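Local coordinates for protein SSD1 (Saccharomyces cerevisiae S288C, PDB 7AM1), which binds untranslated regions of mRNAs to repress their translation, as a non-enzymatic pseudonuclease of the RNase II family implicated in cell-cycle control, at residues T566-L571 and H673-A678; Y657-A662 and Y667-V672. All blocks are in the same frame, centred on the assembly; numbering follows the deposited sequence.

Interaction 1: T566-L571 and H673-A678; sequences TKLGDL and HRQLKA
Gln675 of helix 668-681 stretches across to the end of helix 544-568, lying against Leu568 and reaching the backbone of Leu571 just beyond. Its side chain can be followed outward from CB, which rests 3.6 Å from Leu568 CD1, the closest apolar approach between the two segments; CG stays beside the same methyl at 3.8 Å. The methyl also sits 3.8 Å from the carbonyl oxygen Gln675 O, so CD1 of Leu568 is lodged at the root of the glutamine, with the two side chains slanting across one another. From CG the chain runs extended (chi2 -172°), which carries CD past the leucine to the backbone that follows. At the tip NE2 comes 2.7 Å from Leu571 O, but the N-H points well off that oxygen, at 124°, and the bond is weak. NE2 also hydrogen-bonds to the hydroxyl of Tyr685, while OE1 accepts the backbone N-H of Leu573.

The chain turns before it reaches this carbonyl. Gly569 leaves the helix with positive phi (57°), a conformation that suits glycine, and a short 3-10 turn through Asp570 and Leu571 follows. The side chain of Leu571 leads away from the glutamine, onto Tyr685 and Met689.

Within the RNB domain, the contact therefore ties the helix carrying Gln675 to the connection between helix 544-568 and strand 573-576. The amide bridges two backbone positions two residues apart, donating weakly to Leu571 O and accepting from Leu573 N. This pattern fixes its rotation, since the flipped amide would set its oxygen against a carbonyl. A buried polar group thus has partners at both N and O, Tyr685 being the second for NE2, and its stem packs against Leu568 and Leu692 of helix 689-725.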
ATOM      1  N   THR A 566      25.013  16.326   4.471  1.00 40.31           N
ATOM      2  CA  THR A 566      25.982  17.346   4.853  1.00 42.75           C
ATOM      3  C   THR A 566      27.372  17.031   4.317  1.00 43.12           C
ATOM      4  O   THR A 566      28.053  17.921   3.795  1.00 44.32           O
ATOM      5  CB  THR A 566      26.016  17.501   6.373  1.00 44.55           C
ATOM      6  OG1 THR A 566      24.807  18.129   6.808  1.00 45.00           O
ATOM      7  CG2 THR A 566      27.214  18.350   6.796  1.00 47.55           C
ATOM      8  N   LYS A 567      27.805  15.772   4.405  1.00 44.63           N
ATOM      9  CA  LYS A 567      29.170  15.428   4.015  1.00 49.29           C
ATOM     10  C   LYS A 567      29.286  15.050   2.540  1.00 51.82           C
ATOM     11  O   LYS A 567      30.228  15.493   1.869  1.00 53.29           O
ATOM     12  CB  LYS A 567      29.687  14.281   4.892  1.00 49.87           C
ATOM     13  N   LEU A 568      28.364  14.231   2.019  1.00 53.92           N
ATOM     14  CA  LEU A 568      28.437  13.781   0.633  1.00 56.50           C
ATOM     15  C   LEU A 568      27.635  14.649  -0.329  1.00 53.06           C
ATOM     16  O   LEU A 568      27.836  14.546  -1.544  1.00 54.73           O
ATOM     17  CB  LEU A 568      27.940  12.342   0.482  1.00 60.74           C
ATOM     18  CG  LEU A 568      28.751  11.223   1.131  1.00 65.04           C
ATOM     19  CD1 LEU A 568      28.233   9.876   0.626  1.00 66.17           C
ATOM     20  CD2 LEU A 568      30.236  11.386   0.852  1.00 67.32           C
ATOM     21  N   GLY A 569      26.727  15.471   0.176  1.00 46.90           N
ATOM     22  CA  GLY A 569      26.009  16.399  -0.679  1.00 45.21           C
ATOM     23  C   GLY A 569      25.276  15.708  -1.814  1.00 44.20           C
ATOM     24  O   GLY A 569      24.455  14.812  -1.597  1.00 43.72           O
ATOM     25  N   ASP A 570      25.609  16.102  -3.049  1.00 46.86           N
ATOM     26  CA  ASP A 570      24.815  15.742  -4.218  1.00 48.28           C
ATOM     27  C   ASP A 570      24.721  14.241  -4.468  1.00 47.40           C
ATOM     28  O   ASP A 570      23.818  13.809  -5.194  1.00 48.18           O
ATOM     29  CB  ASP A 570      25.401  16.420  -5.462  1.00 53.34           C
ATOM     30  CG  ASP A 570      25.067  17.894  -5.539  1.00 57.58           C
ATOM     31  OD1 ASP A 570      24.330  18.384  -4.663  1.00 58.39           O
ATOM     32  OD2 ASP A 570      25.525  18.557  -6.493  1.00 60.80           O
ATOM     33  N   LEU A 571      25.603  13.434  -3.887  1.00 47.06           N
ATOM     34  CA  LEU A 571      25.562  11.993  -4.106  1.00 47.54           C
ATOM     35  C   LEU A 571      24.733  11.240  -3.062  1.00 46.60           C
ATOM     36  O   LEU A 571      24.562  10.022  -3.193  1.00 47.47           O
ATOM     37  CB  LEU A 571      26.988  11.424  -4.145  1.00 48.49           C
ATOM     38  CG  LEU A 571      27.893  11.920  -5.277  1.00 50.53           C
ATOM     39  CD1 LEU A 571      29.227  11.174  -5.245  1.00 52.25           C
ATOM     40  CD2 LEU A 571      27.240  11.787  -6.644  1.00 50.17           C
ATOM     41  N   HIS A 673      24.213   2.689   3.778  1.00 39.04           N
ATOM     42  CA  HIS A 673      25.243   2.244   4.712  1.00 40.94           C
ATOM     43  C   HIS A 673      26.641   2.478   4.149  1.00 42.96           C
ATOM     44  O   HIS A 673      27.539   2.941   4.863  1.00 42.76           O
ATOM     45  CB  HIS A 673      25.046   0.769   5.051  1.00 40.29           C
ATOM     46  CG  HIS A 673      23.971   0.521   6.062  1.00 38.44           C
ATOM     47  ND1 HIS A 673      24.001  -0.550   6.927  1.00 37.62           N
ATOM     48  CD2 HIS A 673      22.831   1.198   6.337  1.00 36.55           C
ATOM     49  CE1 HIS A 673      22.929  -0.518   7.699  1.00 37.14           C
ATOM     50  NE2 HIS A 673      22.202   0.531   7.360  1.00 36.37           N
ATOM     51  N   ARG A 674      26.848   2.168   2.868  1.00 43.19           N
ATOM     52  CA  ARG A 674      28.155   2.403   2.267  1.00 44.72           C
ATOM     53  C   ARG A 674      28.462   3.891   2.185  1.00 46.03           C
ATOM     54  O   ARG A 674      29.616   4.296   2.368  1.00 48.81           O
ATOM     55  CB  ARG A 674      28.218   1.749   0.887  1.00 45.51           C
ATOM     56  CG  ARG A 674      28.077   0.232   0.948  1.00 47.99           C
ATOM     57  CD  ARG A 674      28.516  -0.451  -0.339  1.00 52.39           C
ATOM     58  NE  ARG A 674      28.743  -1.882  -0.132  1.00 55.24           N
ATOM     59  CZ  ARG A 674      27.856  -2.842  -0.384  1.00 56.25           C
ATOM     60  NH1 ARG A 674      26.655  -2.548  -0.869  1.00 58.65           N
ATOM     61  NH2 ARG A 674      28.175  -4.108  -0.151  1.00 55.03           N
ATOM     62  N   GLN A 675      27.444   4.720   1.950  1.00 44.49           N
ATOM     63  CA  GLN A 675      27.648   6.163   1.969  1.00 44.14           C
ATOM     64  C   GLN A 675      28.011   6.654   3.365  1.00 44.65           C
ATOM     65  O   GLN A 675      28.896   7.505   3.518  1.00 45.86           O
ATOM     66  CB  GLN A 675      26.393   6.868   1.457  1.00 42.59           C
ATOM     67  CG  GLN A 675      26.201   6.714  -0.041  1.00 42.86           C
ATOM     68  CD  GLN A 675      25.078   7.572  -0.597  1.00 43.17           C
ATOM     69  OE1 GLN A 675      24.280   8.135   0.150  1.00 41.81           O
ATOM     70  NE2 GLN A 675      25.007   7.664  -1.924  1.00 44.35           N
ATOM     71  N   LEU A 676      27.351   6.125   4.397  1.00 44.71           N
ATOM     72  CA  LEU A 676      27.658   6.556   5.756  1.00 45.11           C
ATOM     73  C   LEU A 676      29.079   6.169   6.148  1.00 46.50           C
ATOM     74  O   LEU A 676      29.798   6.965   6.764  1.00 47.39           O
ATOM     75  CB  LEU A 676      26.658   5.958   6.744  1.00 44.09           C
ATOM     76  CG  LEU A 676      26.889   6.327   8.217  1.00 44.36           C
ATOM     77  CD1 LEU A 676      26.796   7.831   8.417  1.00 45.16           C
ATOM     78  CD2 LEU A 676      25.911   5.592   9.115  1.00 43.53           C
ATOM     79  N   LYS A 677      29.505   4.955   5.793  1.00 46.07           N
ATOM     80  CA  LYS A 677      30.855   4.528   6.135  1.00 47.35           C
ATOM     81  C   LYS A 677      31.904   5.422   5.485  1.00 48.08           C
ATOM     82  O   LYS A 677      32.912   5.761   6.115  1.00 47.52           O
ATOM     83  CB  LYS A 677      31.065   3.075   5.724  1.00 49.93           C
ATOM     84  CG  LYS A 677      30.221   2.095   6.510  1.00 53.65           C
ATOM     85  CD  LYS A 677      30.696   0.683   6.269  1.00 59.92           C
ATOM     86  CE  LYS A 677      29.697  -0.323   6.765  1.00 64.84           C
ATOM     87  NZ  LYS A 677      30.063  -1.689   6.319  1.00 69.18           N
ATOM     88  N   ALA A 678      31.687   5.812   4.224  1.00 49.76           N
ATOM     89  CA  ALA A 678      32.583   6.769   3.580  1.00 51.65           C
ATOM     90  C   ALA A 678      32.669   8.058   4.387  1.00 54.29           C
ATOM     91  O   ALA A 678      33.761   8.581   4.637  1.00 55.59           O
ATOM     92  CB  ALA A 678      32.117   7.057   2.153  1.00 49.99           C
TER

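Interaction 2: Y657-A662 and Y667-V672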
ATOM      1  N   TYR A 657      15.162  12.961   4.800  1.00 36.03           N
ATOM      2  CA  TYR A 657      14.949  11.596   5.256  1.00 34.79           C
ATOM      3  C   TYR A 657      15.723  10.658   4.345  1.00 36.17           C
ATOM      4  O   TYR A 657      16.111  11.020   3.231  1.00 39.07           O
ATOM      5  CB  TYR A 657      13.448  11.251   5.270  1.00 33.33           C
ATOM      6  CG  TYR A 657      13.067  10.076   6.146  1.00 33.06           C
ATOM      7  CD1 TYR A 657      13.269  10.120   7.524  1.00 35.18           C
ATOM      8  CD2 TYR A 657      12.461   8.942   5.609  1.00 33.46           C
ATOM      9  CE1 TYR A 657      12.924   9.060   8.333  1.00 34.95           C
ATOM     10  CE2 TYR A 657      12.106   7.873   6.418  1.00 33.21           C
ATOM     11  CZ  TYR A 657      12.341   7.943   7.784  1.00 33.84           C
ATOM     12  OH  TYR A 657      11.996   6.894   8.608  1.00 33.32           O
ATOM     13  N   THR A 658      15.955   9.451   4.849  1.00 34.62           N
ATOM     14  CA  THR A 658      16.462   8.351   4.042  1.00 35.08           C
ATOM     15  C   THR A 658      16.144   7.052   4.772  1.00 33.97           C
ATOM     16  O   THR A 658      15.467   7.051   5.807  1.00 34.36           O
ATOM     17  CB  THR A 658      17.964   8.477   3.762  1.00 37.83           C
ATOM     18  OG1 THR A 658      18.335   7.492   2.785  1.00 39.05           O
ATOM     19  CG2 THR A 658      18.788   8.263   5.023  1.00 39.36           C
ATOM     20  N   HIS A 659      16.646   5.943   4.237  1.00 33.99           N
ATOM     21  CA  HIS A 659      16.407   4.621   4.798  1.00 34.09           C
ATOM     22  C   HIS A 659      17.729   3.982   5.191  1.00 35.88           C
ATOM     23  O   HIS A 659      18.587   3.729   4.336  1.00 35.84           O
ATOM     24  CB  HIS A 659      15.643   3.739   3.812  1.00 32.49           C
ATOM     25  CG  HIS A 659      14.160   3.884   3.915  1.00 32.43           C
ATOM     26  ND1 HIS A 659      13.289   3.204   3.094  1.00 30.59           N
ATOM     27  CD2 HIS A 659      13.391   4.620   4.753  1.00 32.02           C
ATOM     28  CE1 HIS A 659      12.048   3.527   3.409  1.00 32.08           C
ATOM     29  NE2 HIS A 659      12.081   4.379   4.418  1.00 30.69           N
ATOM     30  N   PHE A 660      17.870   3.711   6.487  1.00 38.01           N
ATOM     31  CA  PHE A 660      19.088   3.186   7.088  1.00 37.64           C
ATOM     32  C   PHE A 660      18.832   2.025   8.037  1.00 36.24           C
ATOM     33  O   PHE A 660      19.743   1.211   8.234  1.00 36.38           O
ATOM     34  CB  PHE A 660      19.814   4.328   7.828  1.00 37.67           C
ATOM     35  CG  PHE A 660      20.826   3.889   8.860  1.00 40.36           C
ATOM     36  CD1 PHE A 660      22.162   3.729   8.518  1.00 42.75           C
ATOM     37  CD2 PHE A 660      20.455   3.705  10.184  1.00 40.97           C
ATOM     38  CE1 PHE A 660      23.100   3.353   9.471  1.00 45.18           C
ATOM     39  CE2 PHE A 660      21.388   3.329  11.142  1.00 43.37           C
ATOM     40  CZ  PHE A 660      22.712   3.155  10.784  1.00 45.13           C
ATOM     41  N   THR A 661      17.611   1.871   8.561  1.00 35.52           N
ATOM     42  CA  THR A 661      17.339   1.008   9.704  1.00 36.26           C
ATOM     43  C   THR A 661      16.910  -0.414   9.345  1.00 37.96           C
ATOM     44  O   THR A 661      16.611  -1.192  10.258  1.00 38.86           O
ATOM     45  CB  THR A 661      16.244   1.636  10.594  1.00 37.67           C
ATOM     46  OG1 THR A 661      15.155   2.099   9.778  1.00 39.22           O
ATOM     47  CG2 THR A 661      16.795   2.803  11.426  1.00 37.15           C
ATOM     48  N   ALA A 662      16.869  -0.791   8.066  1.00 37.55           N
ATOM     49  CA  ALA A 662      16.370  -2.112   7.670  1.00 37.54           C
ATOM     50  C   ALA A 662      17.177  -2.676   6.505  1.00 38.35           C
ATOM     51  O   ALA A 662      16.629  -3.025   5.456  1.00 38.07           O
ATOM     52  CB  ALA A 662      14.881  -2.038   7.326  1.00 35.13           C
ATOM     53  N   TYR A 667      17.333  -2.948  -0.050  1.00 36.60           N
ATOM     54  CA  TYR A 667      18.653  -2.751  -0.634  1.00 36.98           C
ATOM     55  C   TYR A 667      19.079  -1.287  -0.622  1.00 35.99           C
ATOM     56  O   TYR A 667      20.278  -1.002  -0.590  1.00 36.93           O
ATOM     57  CB  TYR A 667      18.713  -3.268  -2.072  1.00 37.71           C
ATOM     58  CG  TYR A 667      20.121  -3.230  -2.611  1.00 41.35           C
ATOM     59  CD1 TYR A 667      21.008  -4.266  -2.350  1.00 42.81           C
ATOM     60  CD2 TYR A 667      20.581  -2.139  -3.336  1.00 44.16           C
ATOM     61  CE1 TYR A 667      22.306  -4.228  -2.817  1.00 45.18           C
ATOM     62  CE2 TYR A 667      21.878  -2.092  -3.807  1.00 46.63           C
ATOM     63  CZ  TYR A 667      22.735  -3.138  -3.545  1.00 47.17           C
ATOM     64  OH  TYR A 667      24.025  -3.090  -4.016  1.00 48.93           O
ATOM     65  N   ALA A 668      18.130  -0.347  -0.663  1.00 34.93           N
ATOM     66  CA  ALA A 668      18.502   1.062  -0.596  1.00 35.59           C
ATOM     67  C   ALA A 668      19.367   1.332   0.630  1.00 37.54           C
ATOM     68  O   ALA A 668      20.327   2.111   0.568  1.00 38.12           O
ATOM     69  CB  ALA A 668      17.251   1.940  -0.569  1.00 33.97           C
ATOM     70  N   ASP A 669      19.048   0.678   1.751  1.00 37.24           N
ATOM     71  CA  ASP A 669      19.828   0.847   2.970  1.00 37.85           C
ATOM     72  C   ASP A 669      21.277   0.426   2.775  1.00 40.11           C
ATOM     73  O   ASP A 669      22.174   0.980   3.423  1.00 42.26           O
ATOM     74  CB  ASP A 669      19.189   0.050   4.111  1.00 36.07           C
ATOM     75  CG  ASP A 669      17.811   0.573   4.490  1.00 36.63           C
ATOM     76  OD1 ASP A 669      16.983   0.755   3.574  1.00 36.39           O
ATOM     77  OD2 ASP A 669      17.548   0.789   5.694  1.00 36.01           O
ATOM     78  N   HIS A 670      21.533  -0.554   1.902  1.00 40.47           N
ATOM     79  CA  HIS A 670      22.911  -0.941   1.617  1.00 40.73           C
ATOM     80  C   HIS A 670      23.687   0.233   1.042  1.00 42.14           C
ATOM     81  O   HIS A 670      24.808   0.521   1.472  1.00 43.56           O
ATOM     82  CB  HIS A 670      22.953  -2.125   0.651  1.00 39.84           C
ATOM     83  CG  HIS A 670      22.494  -3.414   1.255  1.00 41.33           C
ATOM     84  ND1 HIS A 670      23.138  -4.611   1.027  1.00 42.15           N
ATOM     85  CD2 HIS A 670      21.457  -3.693   2.080  1.00 40.97           C
ATOM     86  CE1 HIS A 670      22.516  -5.573   1.684  1.00 42.81           C
ATOM     87  NE2 HIS A 670      21.494  -5.043   2.332  1.00 41.63           N
ATOM     88  N   VAL A 671      23.104   0.917   0.056  1.00 41.70           N
ATOM     89  CA  VAL A 671      23.746   2.096  -0.516  1.00 42.24           C
ATOM     90  C   VAL A 671      23.967   3.147   0.564  1.00 41.32           C
ATOM     91  O   VAL A 671      25.049   3.734   0.677  1.00 40.89           O
ATOM     92  CB  VAL A 671      22.904   2.653  -1.679  1.00 42.54           C
ATOM     93  CG1 VAL A 671      23.585   3.863  -2.290  1.00 42.65           C
ATOM     94  CG2 VAL A 671      22.659   1.577  -2.737  1.00 43.74           C
ATOM     95  N   VAL A 672      22.939   3.399   1.375  1.00 40.72           N
ATOM     96  CA  VAL A 672      23.058   4.384   2.445  1.00 40.84           C
ATOM     97  C   VAL A 672      24.141   3.976   3.437  1.00 39.68           C
ATOM     98  O   VAL A 672      24.914   4.816   3.911  1.00 40.73           O
ATOM     99  CB  VAL A 672      21.697   4.579   3.139  1.00 38.40           C
ATOM    100  CG1 VAL A 672      21.847   5.440   4.393  1.00 39.54           C
ATOM    101  CG2 VAL A 672      20.692   5.190   2.173  1.00 37.30           C
TER
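The irregular 657-662 backbone runs past the N-terminal part of helix 668-681, bringing Phe660 CA to 4.8 Å from Asp669 CA, close enough for a CA-H...O contact from Asp669 to His659 O. Into this bend goes the Asp669 carboxylate. Its OD2 accepts the N-H of Ala662 at 2.9 Å in a nearly straight bond (166°), met from above the carboxylate plane, and also takes the salt bridge from Arg666. OD1 lies 3.3 Å from His659 CB. One turn on, Val672 sets both methyls against His659 O; with CG1 anti to the backbone N (chi1 171°), CG1 packs at 4.1 Å on Phe660 CB while CG2 meets Thr658 OG1 tip to tip at 3.4 Å. That hydroxyl is bonded to Leu573 O, and the His659 ring is held by Tyr636 and Asp529. Both segments fall in the region that matches the RNase II family signature, in a protein described as a pseudonuclease. Helix 544-568 lies against Phe660 through Val556 and Val560, strand 573-576 meets Val672 through Leu573, and helix 689-725 touches Ala668.

How the interactions relate
Helix 668-681 supplies one side of both contacts, whose centres lie 12 Å apart; interaction 2 is nested within the loop that interaction 1 closes. Where they touch, His673 NE2 probably hydrogen-bonds to Phe660 O at 2.7 Å, and the rings of these two residues meet with their planes at about 40°. Leu676 CD2 packs 3.6 Å from Phe660 CE1. Leu573 and helix 544-568 are shared by the two contacts as well. Both lie within the RNB domain, and the 657-662 and 667-672 segments belong to the family signature, part of a ribonuclease framework that in Ssd1 has no enzymatic role.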